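Local coordinates for protein Rho guanine nucleotide exchange factor 3 (Mus musculus, PDB 2Z0Q) that acts as a guanine nucleotide exchange factor for the small GTPases RhoA and RhoB, represented here by its DH-PH module, at residues Tyr272-Ile276 against Gln320-His324. Sequence-based numbering, arbitrary orientation.
Sequences YRQPI and QSQTH. With SO4 (sulfate ion), chain D; SO4 (sulfate ion), chain C.
R273 leans across Q322 and H324 on its way to two sulfate ions, probably from the crystallisation liquor. R273 CB lies 3.2 Å from OE1 of Q322. CG, set beside the backbone N (chi1 -61°), meets the edge of the H324 ring, near its plane, 3.6 Å from CE1. There the chain bends (chi2 -78°) and CD passes the chain D sulfate. NE donates to O3 of that ion, and R273 NH2 reaches O2 of the chain D sulfate at 2.8 Å; NH2 also bonds O4 of the chain C sulfate. NH1 donates to O3 of the latter and to Y272 O, above the carbonyl plane, while sitting over the centre of the Y272 ring, 3.4 Å from its plane. Both sulfur atoms lie in the guanidinium plane, at its edge. Y272 OH donates to O2 of the chain C sulfate and T323 N to O4 of the chain D sulfate. Beside these bonds, the extended side chain of Q322 uses both ends of its amide: NE2 donates to Q274 O (2.9 Å, 167°), and OE1 takes a nearly straight bond from H324 NE2 on an in-plane lone pair (2.7 Å). The same NE2 also donates to a water that links Q274 OE1 with Q320 O. I276 CD1 packs against Q322 OE1 at 3.6 Å. The contact joins the loop between strands 266-271 and 276-277 to the start of strand 322-327 in the PH domain. With an alanine at R273 the guanidinium is gone, which would probably leave both ions weakly held, Y272 O without its NH1 donor and the Y272 ring without that group over its centre. The gathering of cationic and neutral donors is consistent with a surface able to receive anions, though sulfate alone identifies no natural ligand.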
loop_
_atom_site.group_PDB
_atom_site.type_symbol
_atom_site.label_atom_id
_atom_site.label_comp_id
_atom_site.label_asym_id
_atom_site.label_seq_id
_atom_site.Cartn_x
_atom_site.Cartn_y
_atom_site.Cartn_z
ATOM N N TYR A 272 -0.643 22.839 7.963
ATOM C CA TYR A 272 -1.726 23.813 7.700
ATOM C C TYR A 272 -2.202 24.531 8.980
ATOM O O TYR A 272 -2.663 25.686 8.933
ATOM C CB TYR A 272 -2.870 23.047 7.030
ATOM C CG TYR A 272 -4.048 23.856 6.547
ATOM C CD1 TYR A 272 -3.888 24.805 5.541
ATOM C CD2 TYR A 272 -5.347 23.583 7.018
ATOM C CE1 TYR A 272 -4.985 25.470 4.991
ATOM C CE2 TYR A 272 -6.478 24.245 6.463
ATOM C CZ TYR A 272 -6.275 25.181 5.451
ATOM O OH TYR A 272 -7.324 25.794 4.840
ATOM N N ARG A 273 -2.097 23.843 10.108
ATOM C CA ARG A 273 -2.460 24.364 11.425
ATOM C C ARG A 273 -1.571 23.629 12.391
ATOM O O ARG A 273 -0.799 22.733 11.999
ATOM C CB ARG A 273 -3.924 24.060 11.772
ATOM C CG ARG A 273 -4.910 24.670 10.815
ATOM C CD ARG A 273 -5.121 26.166 11.088
ATOM N NE ARG A 273 -6.301 26.674 10.375
ATOM C CZ ARG A 273 -6.312 27.054 9.103
ATOM N NH1 ARG A 273 -5.203 26.994 8.366
ATOM N NH2 ARG A 273 -7.436 27.535 8.571
ATOM N N GLN A 274 -1.696 23.972 13.657
ATOM C CA GLN A 274 -0.923 23.284 14.678
ATOM C C GLN A 274 -1.482 21.873 14.815
ATOM O O GLN A 274 -2.659 21.621 14.559
ATOM C CB GLN A 274 -1.024 24.038 15.983
ATOM C CG GLN A 274 -0.557 25.474 15.768
ATOM C CD GLN A 274 -0.635 26.293 17.021
ATOM O OE1 GLN A 274 -1.428 26.003 17.905
ATOM N NE2 GLN A 274 0.185 27.342 17.100
ATOM N N PRO A 275 -0.627 20.922 15.183
ATOM C CA PRO A 275 -1.088 19.535 15.327
ATOM C C PRO A 275 -2.174 19.396 16.398
ATOM O O PRO A 275 -2.169 20.138 17.382
ATOM C CB PRO A 275 0.190 18.784 15.743
ATOM C CG PRO A 275 1.298 19.630 15.223
ATOM C CD PRO A 275 0.817 21.044 15.452
ATOM N N ILE A 276 -3.082 18.437 16.207
ATOM C CA ILE A 276 -4.141 18.154 17.163
ATOM C C ILE A 276 -3.888 16.823 17.903
ATOM O O ILE A 276 -3.950 15.749 17.309
ATOM C CB ILE A 276 -5.532 18.073 16.448
ATOM C CG1 ILE A 276 -5.849 19.438 15.806
ATOM C CG2 ILE A 276 -6.626 17.621 17.437
ATOM C CD1 ILE A 276 -7.039 19.357 14.879
ATOM N N GLN A 320 -6.369 29.565 19.691
ATOM C CA GLN A 320 -5.905 28.768 18.573
ATOM C C GLN A 320 -6.841 27.563 18.301
ATOM O O GLN A 320 -6.440 26.624 17.637
ATOM C CB GLN A 320 -4.480 28.269 18.855
ATOM C CG GLN A 320 -3.403 29.354 19.037
ATOM C CD GLN A 320 -3.025 30.061 17.725
ATOM O OE1 GLN A 320 -3.738 30.964 17.253
ATOM N NE2 GLN A 320 -1.906 29.641 17.127
ATOM N N SER A 321 -8.068 27.592 18.806
ATOM C CA SER A 321 -9.004 26.468 18.553
ATOM C C SER A 321 -9.169 26.289 17.052
ATOM O O SER A 321 -9.025 27.242 16.298
ATOM C CB SER A 321 -10.362 26.743 19.175
ATOM O OG SER A 321 -10.274 26.758 20.565
ATOM N N GLN A 322 -9.484 25.068 16.638
ATOM C CA GLN A 322 -9.593 24.767 15.218
ATOM C C GLN A 322 -10.810 23.913 14.950
ATOM O O GLN A 322 -11.279 23.192 15.825
ATOM C CB GLN A 322 -8.409 23.899 14.743
ATOM C CG GLN A 322 -7.029 24.461 14.773
ATOM C CD GLN A 322 -6.003 23.374 14.448
ATOM O OE1 GLN A 322 -6.201 22.589 13.520
ATOM N NE2 GLN A 322 -4.913 23.324 15.217
ATOM N N THR A 323 -11.292 24.003 13.721
ATOM C CA THR A 323 -12.335 23.097 13.298
ATOM C C THR A 323 -12.105 22.842 11.801
ATOM O O THR A 323 -11.819 23.760 11.056
ATOM C CB THR A 323 -13.766 23.622 13.584
ATOM O OG1 THR A 323 -14.697 22.546 13.350
ATOM C CG2 THR A 323 -14.134 24.859 12.735
ATOM N N HIS A 324 -12.245 21.584 11.379
ATOM C CA HIS A 324 -12.046 21.224 9.971
ATOM C C HIS A 324 -13.156 20.293 9.493
ATOM O O HIS A 324 -13.475 19.325 10.182
ATOM C CB HIS A 324 -10.730 20.468 9.836
ATOM C CG HIS A 324 -9.550 21.244 10.307
ATOM N ND1 HIS A 324 -8.924 22.191 9.528
ATOM C CD2 HIS A 324 -8.918 21.255 11.503
ATOM C CE1 HIS A 324 -7.952 22.753 10.230
ATOM N NE2 HIS A 324 -7.930 22.202 11.433
HETATM S S SO4 D . -9.352 26.998 11.905
HETATM O O1 SO4 D . -8.658 28.116 12.642
HETATM O O2 SO4 D . -9.526 27.425 10.481
HETATM O O3 SO4 D . -8.479 25.800 11.914
HETATM O O4 SO4 D . -10.669 26.666 12.519
HETATM S S SO4 C . -6.914 29.038 5.116
HETATM O O1 SO4 C . -6.963 30.480 4.696
HETATM O O2 SO4 C . -6.852 28.163 3.884
HETATM O O3 SO4 C . -5.687 28.804 5.949
HETATM O O4 SO4 C . -8.139 28.756 5.943
HETATM O O HOH W 1 -4.275 25.147 17.383
#